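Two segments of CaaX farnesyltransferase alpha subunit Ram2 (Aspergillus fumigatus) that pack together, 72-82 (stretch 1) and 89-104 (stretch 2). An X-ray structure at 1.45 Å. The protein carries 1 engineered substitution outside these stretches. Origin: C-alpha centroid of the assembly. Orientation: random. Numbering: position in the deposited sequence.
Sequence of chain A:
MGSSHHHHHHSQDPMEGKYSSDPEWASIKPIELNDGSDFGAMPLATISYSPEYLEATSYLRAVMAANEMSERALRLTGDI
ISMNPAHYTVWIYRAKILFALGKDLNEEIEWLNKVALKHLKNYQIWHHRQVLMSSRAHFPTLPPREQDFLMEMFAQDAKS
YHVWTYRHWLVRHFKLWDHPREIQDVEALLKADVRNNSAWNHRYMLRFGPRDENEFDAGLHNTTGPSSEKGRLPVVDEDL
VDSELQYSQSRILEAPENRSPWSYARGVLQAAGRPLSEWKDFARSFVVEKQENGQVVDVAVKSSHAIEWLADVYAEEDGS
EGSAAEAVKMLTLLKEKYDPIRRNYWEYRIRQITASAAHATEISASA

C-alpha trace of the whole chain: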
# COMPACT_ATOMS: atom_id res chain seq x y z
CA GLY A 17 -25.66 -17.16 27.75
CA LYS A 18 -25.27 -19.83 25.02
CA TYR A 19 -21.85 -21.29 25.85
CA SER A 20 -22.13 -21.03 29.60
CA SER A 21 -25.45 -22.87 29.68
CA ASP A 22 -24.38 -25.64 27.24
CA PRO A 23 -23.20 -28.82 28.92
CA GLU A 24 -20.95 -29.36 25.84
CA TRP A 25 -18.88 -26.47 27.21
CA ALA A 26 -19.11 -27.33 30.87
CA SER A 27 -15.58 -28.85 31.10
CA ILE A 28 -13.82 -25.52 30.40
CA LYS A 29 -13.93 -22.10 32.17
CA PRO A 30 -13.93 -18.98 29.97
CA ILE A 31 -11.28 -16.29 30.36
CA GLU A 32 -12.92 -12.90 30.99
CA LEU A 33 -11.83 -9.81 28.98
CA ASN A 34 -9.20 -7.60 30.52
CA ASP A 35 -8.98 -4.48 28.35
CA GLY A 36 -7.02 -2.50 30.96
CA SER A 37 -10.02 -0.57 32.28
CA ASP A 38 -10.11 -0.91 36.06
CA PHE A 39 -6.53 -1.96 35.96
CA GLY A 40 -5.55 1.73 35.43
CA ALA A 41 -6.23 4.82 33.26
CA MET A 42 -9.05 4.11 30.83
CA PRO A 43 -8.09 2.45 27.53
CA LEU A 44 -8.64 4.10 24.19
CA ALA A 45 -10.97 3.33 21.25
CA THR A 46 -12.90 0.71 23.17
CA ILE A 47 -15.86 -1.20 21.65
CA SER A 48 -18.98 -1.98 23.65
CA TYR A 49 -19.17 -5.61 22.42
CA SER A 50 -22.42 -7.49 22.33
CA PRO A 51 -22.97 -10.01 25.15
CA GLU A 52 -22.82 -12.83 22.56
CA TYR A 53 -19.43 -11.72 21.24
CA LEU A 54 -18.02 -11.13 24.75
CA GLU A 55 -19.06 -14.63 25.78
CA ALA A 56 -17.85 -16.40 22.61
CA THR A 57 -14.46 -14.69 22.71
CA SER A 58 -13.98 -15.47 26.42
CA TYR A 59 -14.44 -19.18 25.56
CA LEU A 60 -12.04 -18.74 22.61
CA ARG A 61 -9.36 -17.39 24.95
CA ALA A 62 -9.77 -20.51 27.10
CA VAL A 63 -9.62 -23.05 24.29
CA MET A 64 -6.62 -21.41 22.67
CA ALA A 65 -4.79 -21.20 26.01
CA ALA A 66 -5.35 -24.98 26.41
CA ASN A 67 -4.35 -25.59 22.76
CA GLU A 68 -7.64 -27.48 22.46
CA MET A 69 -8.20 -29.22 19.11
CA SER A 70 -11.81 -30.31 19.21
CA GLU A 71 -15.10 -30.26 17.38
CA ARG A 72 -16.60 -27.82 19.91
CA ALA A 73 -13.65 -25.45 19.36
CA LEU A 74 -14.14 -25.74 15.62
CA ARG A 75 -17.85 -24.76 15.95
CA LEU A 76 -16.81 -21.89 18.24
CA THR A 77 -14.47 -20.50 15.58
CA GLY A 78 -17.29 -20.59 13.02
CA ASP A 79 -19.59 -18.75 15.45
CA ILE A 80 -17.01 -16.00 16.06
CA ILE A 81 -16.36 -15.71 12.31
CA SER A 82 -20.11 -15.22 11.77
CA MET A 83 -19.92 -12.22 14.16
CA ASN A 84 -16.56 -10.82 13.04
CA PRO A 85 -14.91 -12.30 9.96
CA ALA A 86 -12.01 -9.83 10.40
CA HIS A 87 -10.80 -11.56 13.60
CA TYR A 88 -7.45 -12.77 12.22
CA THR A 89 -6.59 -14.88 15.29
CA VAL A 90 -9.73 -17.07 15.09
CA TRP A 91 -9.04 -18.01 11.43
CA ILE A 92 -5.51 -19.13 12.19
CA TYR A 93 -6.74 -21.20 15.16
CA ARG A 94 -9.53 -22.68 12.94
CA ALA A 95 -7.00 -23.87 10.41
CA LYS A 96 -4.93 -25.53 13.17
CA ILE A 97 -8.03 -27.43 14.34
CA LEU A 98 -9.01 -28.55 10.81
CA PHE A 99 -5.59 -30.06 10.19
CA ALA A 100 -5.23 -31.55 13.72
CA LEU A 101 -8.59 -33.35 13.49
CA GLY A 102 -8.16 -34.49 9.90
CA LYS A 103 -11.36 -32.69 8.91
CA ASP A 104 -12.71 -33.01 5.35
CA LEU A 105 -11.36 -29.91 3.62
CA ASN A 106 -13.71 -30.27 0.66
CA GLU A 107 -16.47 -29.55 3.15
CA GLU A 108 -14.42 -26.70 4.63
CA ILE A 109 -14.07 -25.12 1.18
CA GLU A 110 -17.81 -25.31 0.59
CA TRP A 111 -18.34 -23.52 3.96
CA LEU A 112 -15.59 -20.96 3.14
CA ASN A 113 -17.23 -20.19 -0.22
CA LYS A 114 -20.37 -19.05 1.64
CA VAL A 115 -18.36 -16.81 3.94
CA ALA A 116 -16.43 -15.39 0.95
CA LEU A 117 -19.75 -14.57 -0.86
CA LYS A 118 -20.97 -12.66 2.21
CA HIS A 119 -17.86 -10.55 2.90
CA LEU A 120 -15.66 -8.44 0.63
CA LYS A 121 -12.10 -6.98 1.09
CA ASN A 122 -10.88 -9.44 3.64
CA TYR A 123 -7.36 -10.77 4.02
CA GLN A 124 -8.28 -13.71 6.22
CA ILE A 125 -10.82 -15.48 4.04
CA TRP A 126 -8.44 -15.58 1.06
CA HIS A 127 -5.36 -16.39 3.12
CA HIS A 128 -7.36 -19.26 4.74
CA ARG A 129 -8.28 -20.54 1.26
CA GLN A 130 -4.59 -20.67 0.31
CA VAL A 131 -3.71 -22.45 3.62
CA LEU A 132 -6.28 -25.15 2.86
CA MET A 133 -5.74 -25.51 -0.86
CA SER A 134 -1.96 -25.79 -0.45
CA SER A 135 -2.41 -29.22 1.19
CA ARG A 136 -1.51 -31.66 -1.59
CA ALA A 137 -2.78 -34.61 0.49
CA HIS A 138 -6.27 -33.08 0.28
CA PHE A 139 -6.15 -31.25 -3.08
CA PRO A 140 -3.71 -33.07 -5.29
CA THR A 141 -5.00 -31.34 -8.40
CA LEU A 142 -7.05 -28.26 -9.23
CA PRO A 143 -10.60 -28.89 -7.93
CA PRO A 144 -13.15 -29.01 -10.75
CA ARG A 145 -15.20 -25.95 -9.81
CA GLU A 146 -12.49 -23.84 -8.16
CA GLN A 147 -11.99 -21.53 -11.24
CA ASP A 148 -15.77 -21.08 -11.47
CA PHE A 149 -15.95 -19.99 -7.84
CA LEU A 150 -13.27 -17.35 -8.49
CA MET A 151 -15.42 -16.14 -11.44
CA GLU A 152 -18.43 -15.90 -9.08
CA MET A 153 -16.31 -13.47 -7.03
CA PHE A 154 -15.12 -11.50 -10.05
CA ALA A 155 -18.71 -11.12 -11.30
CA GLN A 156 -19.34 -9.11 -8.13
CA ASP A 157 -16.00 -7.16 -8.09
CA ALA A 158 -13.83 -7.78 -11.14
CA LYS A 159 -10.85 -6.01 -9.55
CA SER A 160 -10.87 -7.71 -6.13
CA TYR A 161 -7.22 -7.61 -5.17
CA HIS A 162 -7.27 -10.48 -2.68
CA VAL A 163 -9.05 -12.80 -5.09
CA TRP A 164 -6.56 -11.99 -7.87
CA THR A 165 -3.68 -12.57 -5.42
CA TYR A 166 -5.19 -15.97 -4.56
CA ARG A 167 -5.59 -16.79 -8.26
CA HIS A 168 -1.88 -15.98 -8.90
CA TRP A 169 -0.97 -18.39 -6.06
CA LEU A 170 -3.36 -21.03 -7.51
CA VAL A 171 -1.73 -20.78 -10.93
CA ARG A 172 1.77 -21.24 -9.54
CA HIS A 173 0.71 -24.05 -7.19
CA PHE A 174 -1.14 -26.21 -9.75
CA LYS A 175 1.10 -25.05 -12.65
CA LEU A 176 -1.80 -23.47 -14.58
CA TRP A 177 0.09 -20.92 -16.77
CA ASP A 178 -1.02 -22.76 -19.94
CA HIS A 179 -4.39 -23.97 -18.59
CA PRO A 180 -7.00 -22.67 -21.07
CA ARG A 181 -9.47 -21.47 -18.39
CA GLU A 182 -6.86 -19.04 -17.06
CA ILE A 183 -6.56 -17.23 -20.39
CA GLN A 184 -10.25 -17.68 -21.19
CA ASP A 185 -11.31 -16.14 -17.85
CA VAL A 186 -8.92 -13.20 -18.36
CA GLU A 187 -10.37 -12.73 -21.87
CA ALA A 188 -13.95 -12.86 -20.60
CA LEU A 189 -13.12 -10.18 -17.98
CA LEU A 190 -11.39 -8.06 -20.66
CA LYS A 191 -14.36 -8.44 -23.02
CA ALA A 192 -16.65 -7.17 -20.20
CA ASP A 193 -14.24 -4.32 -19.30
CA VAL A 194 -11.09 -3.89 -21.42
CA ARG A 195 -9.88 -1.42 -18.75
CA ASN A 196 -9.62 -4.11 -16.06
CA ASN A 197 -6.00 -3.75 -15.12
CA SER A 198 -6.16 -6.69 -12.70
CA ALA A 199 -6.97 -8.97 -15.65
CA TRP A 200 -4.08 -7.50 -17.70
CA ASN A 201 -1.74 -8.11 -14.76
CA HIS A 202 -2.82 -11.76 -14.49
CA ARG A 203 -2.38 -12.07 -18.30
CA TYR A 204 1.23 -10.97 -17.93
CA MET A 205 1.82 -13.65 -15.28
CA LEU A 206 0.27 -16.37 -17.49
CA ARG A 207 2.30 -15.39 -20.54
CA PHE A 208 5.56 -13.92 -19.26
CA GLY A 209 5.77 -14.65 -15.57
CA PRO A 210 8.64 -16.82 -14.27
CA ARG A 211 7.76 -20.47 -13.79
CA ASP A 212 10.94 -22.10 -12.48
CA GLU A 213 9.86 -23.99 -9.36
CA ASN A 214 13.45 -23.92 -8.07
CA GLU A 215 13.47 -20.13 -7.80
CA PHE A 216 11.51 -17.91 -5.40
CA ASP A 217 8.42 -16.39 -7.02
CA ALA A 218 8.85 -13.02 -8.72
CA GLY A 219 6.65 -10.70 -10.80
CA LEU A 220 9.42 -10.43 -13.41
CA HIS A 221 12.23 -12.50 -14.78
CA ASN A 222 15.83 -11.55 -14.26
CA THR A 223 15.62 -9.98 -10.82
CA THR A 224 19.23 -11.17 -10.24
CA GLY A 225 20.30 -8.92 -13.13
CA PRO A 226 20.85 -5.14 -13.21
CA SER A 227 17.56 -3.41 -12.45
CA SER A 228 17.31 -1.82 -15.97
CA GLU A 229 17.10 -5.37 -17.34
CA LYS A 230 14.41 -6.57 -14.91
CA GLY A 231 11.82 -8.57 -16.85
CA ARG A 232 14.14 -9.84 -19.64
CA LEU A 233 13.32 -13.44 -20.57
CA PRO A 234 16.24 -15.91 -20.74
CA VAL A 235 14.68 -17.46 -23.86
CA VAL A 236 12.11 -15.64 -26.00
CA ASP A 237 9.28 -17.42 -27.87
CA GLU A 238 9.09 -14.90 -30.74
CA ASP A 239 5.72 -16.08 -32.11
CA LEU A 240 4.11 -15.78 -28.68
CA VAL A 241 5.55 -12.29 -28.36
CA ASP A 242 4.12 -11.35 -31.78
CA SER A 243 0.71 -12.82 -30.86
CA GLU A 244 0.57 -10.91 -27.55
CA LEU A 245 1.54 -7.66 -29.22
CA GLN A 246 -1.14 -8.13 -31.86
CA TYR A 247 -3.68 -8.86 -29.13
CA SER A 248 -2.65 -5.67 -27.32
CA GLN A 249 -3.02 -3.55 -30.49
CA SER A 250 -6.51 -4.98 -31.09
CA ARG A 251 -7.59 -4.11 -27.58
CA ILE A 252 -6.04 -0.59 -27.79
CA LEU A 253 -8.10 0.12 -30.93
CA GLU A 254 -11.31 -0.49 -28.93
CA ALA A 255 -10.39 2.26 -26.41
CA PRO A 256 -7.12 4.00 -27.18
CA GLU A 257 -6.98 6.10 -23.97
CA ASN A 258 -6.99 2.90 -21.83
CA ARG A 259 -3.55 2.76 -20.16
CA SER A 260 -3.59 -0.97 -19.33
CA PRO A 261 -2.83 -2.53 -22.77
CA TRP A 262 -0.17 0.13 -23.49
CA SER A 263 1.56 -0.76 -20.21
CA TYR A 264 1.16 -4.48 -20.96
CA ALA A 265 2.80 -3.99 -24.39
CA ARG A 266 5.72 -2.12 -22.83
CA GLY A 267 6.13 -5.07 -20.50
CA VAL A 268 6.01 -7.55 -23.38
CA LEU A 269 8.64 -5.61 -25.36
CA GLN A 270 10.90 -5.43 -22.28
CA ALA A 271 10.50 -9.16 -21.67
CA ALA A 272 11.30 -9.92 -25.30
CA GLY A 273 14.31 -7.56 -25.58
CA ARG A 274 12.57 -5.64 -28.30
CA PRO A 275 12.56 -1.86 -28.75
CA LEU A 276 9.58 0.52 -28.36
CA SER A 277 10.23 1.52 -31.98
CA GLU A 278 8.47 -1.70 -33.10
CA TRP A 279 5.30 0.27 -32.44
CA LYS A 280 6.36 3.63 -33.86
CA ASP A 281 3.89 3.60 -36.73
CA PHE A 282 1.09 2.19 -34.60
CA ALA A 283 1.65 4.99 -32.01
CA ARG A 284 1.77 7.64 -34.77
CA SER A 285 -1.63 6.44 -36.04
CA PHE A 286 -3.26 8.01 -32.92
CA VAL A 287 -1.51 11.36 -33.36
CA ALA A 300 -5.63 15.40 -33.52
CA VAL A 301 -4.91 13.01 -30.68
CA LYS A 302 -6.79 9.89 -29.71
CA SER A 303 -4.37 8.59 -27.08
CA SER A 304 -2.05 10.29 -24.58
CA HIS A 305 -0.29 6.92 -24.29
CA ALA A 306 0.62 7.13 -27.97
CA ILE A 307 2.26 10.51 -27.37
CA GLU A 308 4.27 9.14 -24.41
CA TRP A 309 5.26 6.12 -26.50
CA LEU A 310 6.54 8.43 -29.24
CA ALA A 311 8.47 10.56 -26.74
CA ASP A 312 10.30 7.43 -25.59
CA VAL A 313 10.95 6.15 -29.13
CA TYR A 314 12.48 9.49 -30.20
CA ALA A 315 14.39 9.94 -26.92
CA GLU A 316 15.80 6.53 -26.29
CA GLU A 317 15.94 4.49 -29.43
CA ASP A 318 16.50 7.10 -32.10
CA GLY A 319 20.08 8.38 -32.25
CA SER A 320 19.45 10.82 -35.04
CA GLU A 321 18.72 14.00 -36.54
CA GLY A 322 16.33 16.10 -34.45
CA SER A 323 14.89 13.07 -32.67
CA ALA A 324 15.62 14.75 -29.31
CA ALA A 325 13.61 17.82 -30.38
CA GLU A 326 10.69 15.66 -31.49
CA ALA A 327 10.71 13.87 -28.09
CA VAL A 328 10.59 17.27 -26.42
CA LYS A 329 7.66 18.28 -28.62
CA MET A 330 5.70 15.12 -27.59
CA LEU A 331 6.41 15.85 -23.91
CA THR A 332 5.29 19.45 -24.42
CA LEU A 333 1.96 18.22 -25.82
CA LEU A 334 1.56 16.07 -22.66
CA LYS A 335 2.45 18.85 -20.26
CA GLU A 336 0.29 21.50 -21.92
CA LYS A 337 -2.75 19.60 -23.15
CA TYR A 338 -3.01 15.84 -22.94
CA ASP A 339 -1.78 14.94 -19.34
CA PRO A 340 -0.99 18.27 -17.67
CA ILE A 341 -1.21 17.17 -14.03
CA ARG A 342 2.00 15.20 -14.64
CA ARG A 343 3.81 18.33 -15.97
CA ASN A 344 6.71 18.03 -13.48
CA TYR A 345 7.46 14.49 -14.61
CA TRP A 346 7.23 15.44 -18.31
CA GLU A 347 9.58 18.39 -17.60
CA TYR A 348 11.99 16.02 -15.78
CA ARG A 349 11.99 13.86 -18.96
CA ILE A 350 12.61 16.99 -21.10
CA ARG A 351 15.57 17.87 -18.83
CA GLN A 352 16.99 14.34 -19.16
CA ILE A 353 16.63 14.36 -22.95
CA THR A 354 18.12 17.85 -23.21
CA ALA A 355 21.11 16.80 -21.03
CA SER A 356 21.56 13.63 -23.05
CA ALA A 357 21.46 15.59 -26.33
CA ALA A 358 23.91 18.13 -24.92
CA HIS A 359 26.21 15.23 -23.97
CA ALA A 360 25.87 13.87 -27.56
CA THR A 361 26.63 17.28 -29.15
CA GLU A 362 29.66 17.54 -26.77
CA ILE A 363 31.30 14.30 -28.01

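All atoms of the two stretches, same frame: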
# COMPACT_ATOMS: atom_id res chain seq x y z
N ARG A 72 -15.95 -28.98 19.32
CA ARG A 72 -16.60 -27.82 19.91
C ARG A 72 -15.81 -26.55 19.58
O ARG A 72 -16.41 -25.51 19.31
CB ARG A 72 -16.86 -27.97 21.43
CG ARG A 72 -15.62 -28.00 22.30
CD ARG A 72 -16.01 -28.08 23.82
NE ARG A 72 -14.77 -28.07 24.57
CZ ARG A 72 -14.69 -28.39 25.84
NH1 ARG A 72 -15.83 -28.71 26.48
NH2 ARG A 72 -13.52 -28.37 26.43
N ALA A 73 -14.49 -26.62 19.67
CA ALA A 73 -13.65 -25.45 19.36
C ALA A 73 -13.83 -25.07 17.91
O ALA A 73 -13.88 -23.85 17.59
CB ALA A 73 -12.18 -25.77 19.68
N LEU A 74 -13.92 -26.05 17.03
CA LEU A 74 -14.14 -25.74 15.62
C LEU A 74 -15.47 -24.98 15.41
O LEU A 74 -15.52 -23.94 14.74
CB LEU A 74 -14.04 -27.01 14.76
CG LEU A 74 -14.19 -26.82 13.24
CD1 LEU A 74 -13.02 -25.97 12.67
CD2 LEU A 74 -14.26 -28.21 12.56
N ARG A 75 -16.55 -25.44 16.01
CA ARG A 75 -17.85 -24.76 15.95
C ARG A 75 -17.77 -23.35 16.56
O ARG A 75 -18.29 -22.37 15.98
CB ARG A 75 -18.91 -25.56 16.73
CG ARG A 75 -19.33 -26.84 16.05
CD ARG A 75 -20.64 -27.43 16.69
NE ARG A 75 -20.64 -27.44 18.16
CZ ARG A 75 -20.17 -28.43 18.92
NH1 ARG A 75 -19.67 -29.55 18.38
NH2 ARG A 75 -20.23 -28.31 20.25
N LEU A 76 -16.99 -23.20 17.62
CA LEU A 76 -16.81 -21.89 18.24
C LEU A 76 -16.13 -20.91 17.25
O LEU A 76 -16.51 -19.74 17.13
CB LEU A 76 -15.90 -22.05 19.48
CG LEU A 76 -15.50 -20.73 20.16
CD1 LEU A 76 -16.70 -19.86 20.58
CD2 LEU A 76 -14.59 -20.99 21.36
N THR A 77 -15.10 -21.39 16.57
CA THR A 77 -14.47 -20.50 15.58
C THR A 77 -15.44 -20.08 14.47
O THR A 77 -15.39 -18.93 14.04
CB THR A 77 -13.21 -21.12 14.93
OG1 THR A 77 -13.53 -22.25 14.07
CG2 THR A 77 -12.12 -21.44 15.95
N GLY A 78 -16.33 -20.96 14.04
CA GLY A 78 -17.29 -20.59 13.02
C GLY A 78 -18.28 -19.55 13.55
O GLY A 78 -18.69 -18.63 12.81
N ASP A 79 -18.65 -19.70 14.84
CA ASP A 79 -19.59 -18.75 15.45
C ASP A 79 -18.93 -17.33 15.52
O ASP A 79 -19.54 -16.30 15.15
CB ASP A 79 -19.95 -19.24 16.86
CG ASP A 79 -21.07 -18.46 17.48
OD1 ASP A 79 -21.84 -17.80 16.74
OD2 ASP A 79 -21.19 -18.52 18.69
N ILE A 80 -17.68 -17.29 15.96
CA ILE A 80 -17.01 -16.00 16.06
C ILE A 80 -16.82 -15.39 14.68
O ILE A 80 -17.00 -14.20 14.50
CB ILE A 80 -15.65 -16.13 16.77
CG1 ILE A 80 -15.95 -16.43 18.28
CG2 ILE A 80 -14.85 -14.79 16.65
CD1 ILE A 80 -14.77 -16.80 19.09
N ILE A 81 -16.45 -16.20 13.70
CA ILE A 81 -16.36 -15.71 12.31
C ILE A 81 -17.67 -15.14 11.79
O ILE A 81 -17.64 -14.12 11.05
CB ILE A 81 -15.77 -16.82 11.36
CG1 ILE A 81 -14.28 -16.96 11.67
CG2 ILE A 81 -16.03 -16.49 9.86
CD1 ILE A 81 -13.64 -18.26 11.09
N SER A 82 -18.79 -15.76 12.18
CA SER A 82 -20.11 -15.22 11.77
C SER A 82 -20.33 -13.82 12.36
O SER A 82 -21.00 -12.99 11.75
CB SER A 82 -21.25 -16.18 12.16
OG SER A 82 -21.65 -16.05 13.52
N THR A 89 -7.03 -13.77 14.42
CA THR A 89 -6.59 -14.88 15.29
C THR A 89 -7.51 -16.12 15.14
O THR A 89 -7.04 -17.25 15.05
CB THR A 89 -6.63 -14.45 16.74
OG1 THR A 89 -5.74 -13.32 16.92
CG2 THR A 89 -6.17 -15.57 17.70
N VAL A 90 -8.82 -15.90 15.07
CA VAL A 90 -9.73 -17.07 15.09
C VAL A 90 -9.57 -17.88 13.80
O VAL A 90 -9.70 -19.11 13.81
CB VAL A 90 -11.17 -16.64 15.32
CG1 VAL A 90 -11.81 -16.02 14.11
CG2 VAL A 90 -12.03 -17.88 15.72
N TRP A 91 -9.25 -17.24 12.66
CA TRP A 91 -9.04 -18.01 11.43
C TRP A 91 -7.79 -18.88 11.52
O TRP A 91 -7.78 -20.03 11.05
CB TRP A 91 -8.83 -17.03 10.25
CG TRP A 91 -10.06 -16.38 9.76
CD1 TRP A 91 -10.56 -15.11 10.08
CD2 TRP A 91 -10.99 -16.97 8.88
NE1 TRP A 91 -11.76 -14.90 9.41
CE2 TRP A 91 -12.04 -16.02 8.66
CE3 TRP A 91 -11.08 -18.21 8.25
CZ2 TRP A 91 -13.09 -16.27 7.80
CZ3 TRP A 91 -12.15 -18.45 7.39
CH2 TRP A 91 -13.13 -17.49 7.16
N ILE A 92 -6.72 -18.33 12.07
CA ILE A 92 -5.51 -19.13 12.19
C ILE A 92 -5.73 -20.33 13.13
O ILE A 92 -5.30 -21.46 12.82
CB ILE A 92 -4.35 -18.26 12.70
CG1 ILE A 92 -4.05 -17.22 11.60
CG2 ILE A 92 -3.10 -19.10 13.07
CD1 ILE A 92 -3.37 -16.09 12.10
N TYR A 93 -6.44 -20.10 14.24
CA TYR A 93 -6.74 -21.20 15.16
C TYR A 93 -7.68 -22.23 14.46
O TYR A 93 -7.48 -23.43 14.58
CB TYR A 93 -7.37 -20.61 16.40
CG TYR A 93 -7.76 -21.61 17.44
CD1 TYR A 93 -6.88 -22.51 17.91
CD2 TYR A 93 -9.07 -21.61 17.95
CE1 TYR A 93 -7.28 -23.48 18.93
CE2 TYR A 93 -9.49 -22.49 18.91
CZ TYR A 93 -8.59 -23.43 19.41
OH TYR A 93 -9.08 -24.31 20.38
N ARG A 94 -8.67 -21.77 13.70
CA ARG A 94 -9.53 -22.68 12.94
C ARG A 94 -8.71 -23.58 12.04
O ARG A 94 -8.95 -24.78 12.01
CB ARG A 94 -10.58 -21.88 12.13
CG ARG A 94 -11.49 -22.76 11.31
CD ARG A 94 -12.58 -21.93 10.59
NE ARG A 94 -13.49 -22.83 9.87
CZ ARG A 94 -14.62 -23.29 10.39
NH1 ARG A 94 -14.95 -22.97 11.64
NH2 ARG A 94 -15.39 -24.10 9.65
N ALA A 95 -7.74 -23.02 11.29
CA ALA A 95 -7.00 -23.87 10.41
C ALA A 95 -6.20 -24.92 11.19
O ALA A 95 -6.09 -26.07 10.74
CB ALA A 95 -6.03 -23.03 9.53
N LYS A 96 -5.63 -24.53 12.32
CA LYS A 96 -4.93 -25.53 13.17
C LYS A 96 -5.85 -26.68 13.53
O LYS A 96 -5.45 -27.85 13.40
CB LYS A 96 -4.45 -24.88 14.46
CG LYS A 96 -3.28 -23.94 14.29
CD LYS A 96 -2.91 -23.44 15.71
CE LYS A 96 -1.68 -22.55 15.70
NZ LYS A 96 -1.36 -22.22 17.13
N ILE A 97 -7.08 -26.37 13.93
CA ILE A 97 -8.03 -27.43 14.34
C ILE A 97 -8.37 -28.33 13.14
O ILE A 97 -8.36 -29.54 13.24
CB ILE A 97 -9.33 -26.84 14.87
CG1 ILE A 97 -9.08 -25.99 16.12
CG2 ILE A 97 -10.33 -27.99 15.18
CD1 ILE A 97 -10.24 -25.09 16.52
N LEU A 98 -8.64 -27.77 11.97
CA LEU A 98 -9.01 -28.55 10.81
C LEU A 98 -7.93 -29.55 10.48
O LEU A 98 -8.23 -30.70 10.22
CB LEU A 98 -9.19 -27.61 9.60
CG LEU A 98 -10.41 -26.71 9.69
CD1 LEU A 98 -10.27 -25.60 8.60
CD2 LEU A 98 -11.68 -27.51 9.44
N PHE A 99 -6.67 -29.12 10.47
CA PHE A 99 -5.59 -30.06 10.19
C PHE A 99 -5.40 -31.09 11.33
O PHE A 99 -5.27 -32.30 11.06
CB PHE A 99 -4.33 -29.30 9.86
CG PHE A 99 -4.35 -28.73 8.49
CD1 PHE A 99 -4.16 -29.57 7.36
CD2 PHE A 99 -4.56 -27.38 8.28
CE1 PHE A 99 -4.19 -29.03 6.06
CE2 PHE A 99 -4.56 -26.86 6.99
CZ PHE A 99 -4.39 -27.68 5.89
N ALA A 100 -5.45 -30.63 12.59
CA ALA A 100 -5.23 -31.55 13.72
C ALA A 100 -6.29 -32.65 13.79
O ALA A 100 -6.00 -33.81 14.18
CB ALA A 100 -5.20 -30.78 14.98
N LEU A 101 -7.52 -32.35 13.42
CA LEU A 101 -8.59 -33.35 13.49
C LEU A 101 -8.79 -34.13 12.20
O LEU A 101 -9.65 -35.02 12.13
CB LEU A 101 -9.92 -32.69 13.86
CG LEU A 101 -9.95 -32.00 15.22
CD1 LEU A 101 -11.35 -31.44 15.45
CD2 LEU A 101 -9.53 -32.96 16.35
N GLY A 102 -7.99 -33.82 11.17
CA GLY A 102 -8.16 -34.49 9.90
C GLY A 102 -9.54 -34.23 9.32
O GLY A 102 -10.16 -35.14 8.75
N LYS A 103 -10.03 -32.99 9.46
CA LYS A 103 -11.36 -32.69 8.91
C LYS A 103 -11.36 -32.76 7.38
O LYS A 103 -10.32 -32.54 6.70
CB LYS A 103 -11.76 -31.25 9.32
CG LYS A 103 -11.87 -31.09 10.85
CD LYS A 103 -12.95 -32.07 11.48
CE LYS A 103 -14.37 -31.76 10.90
NZ LYS A 103 -15.42 -32.75 11.38
N ASP A 104 -12.53 -32.96 6.81
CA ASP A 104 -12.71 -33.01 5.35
C ASP A 104 -12.60 -31.55 4.83
O ASP A 104 -13.44 -30.69 5.12
CB ASP A 104 -14.14 -33.55 5.08
CG ASP A 104 -14.46 -33.73 3.60
OD1 ASP A 104 -14.08 -32.88 2.77
OD2 ASP A 104 -15.09 -34.75 3.23

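How does Thr77 fit so closely against the second helix? The two helices run nearly antiparallel, at 150°, and approach most closely in register at Thr77 and Val90, whose CA atoms lie 5.9 Å apart. Thr77 points toward its neighbour and sits among Val90, Tyr93, Arg94 and Ile97. Its p rotamer places OG1 2.7 Å from Leu74 O, a hydrogen bond within its own helix, while CG2 lies 3.7 Å from Tyr93 CD2.

What brings a buried arginine into this contact? The CA-to-CB bond of Arg94 points sideways, but chi1 to chi3 are all t, and this extended side chain sits among Leu74, Thr77, Gly78 and Ile81, with Ile81 CD1 3.9 Å from Arg94 CD. Arg94 NH1 donates a hydrogen bond to Thr77 OG1 at 2.9 Å, so the threonine hydroxyl both gives and accepts. Leu74 CD1 covers one guanidinium face, 3.7 Å from Arg94 NH1.

How does Trp91 take part when its CA-to-CB bond points away? Its chi1 of -76° and chi2 of 98° bring the indole back, and Ile81 CD1 sits over the six-membered ring, 3.6 Å from its centroid and 9° off the normal. Ile81, m then t, also packs CG1 against Val90 CG1 at 3.6 Å.

What closes the other end? Leu74, t then p, reaches Leu98 CD2 with CD1 at 3.8 Å.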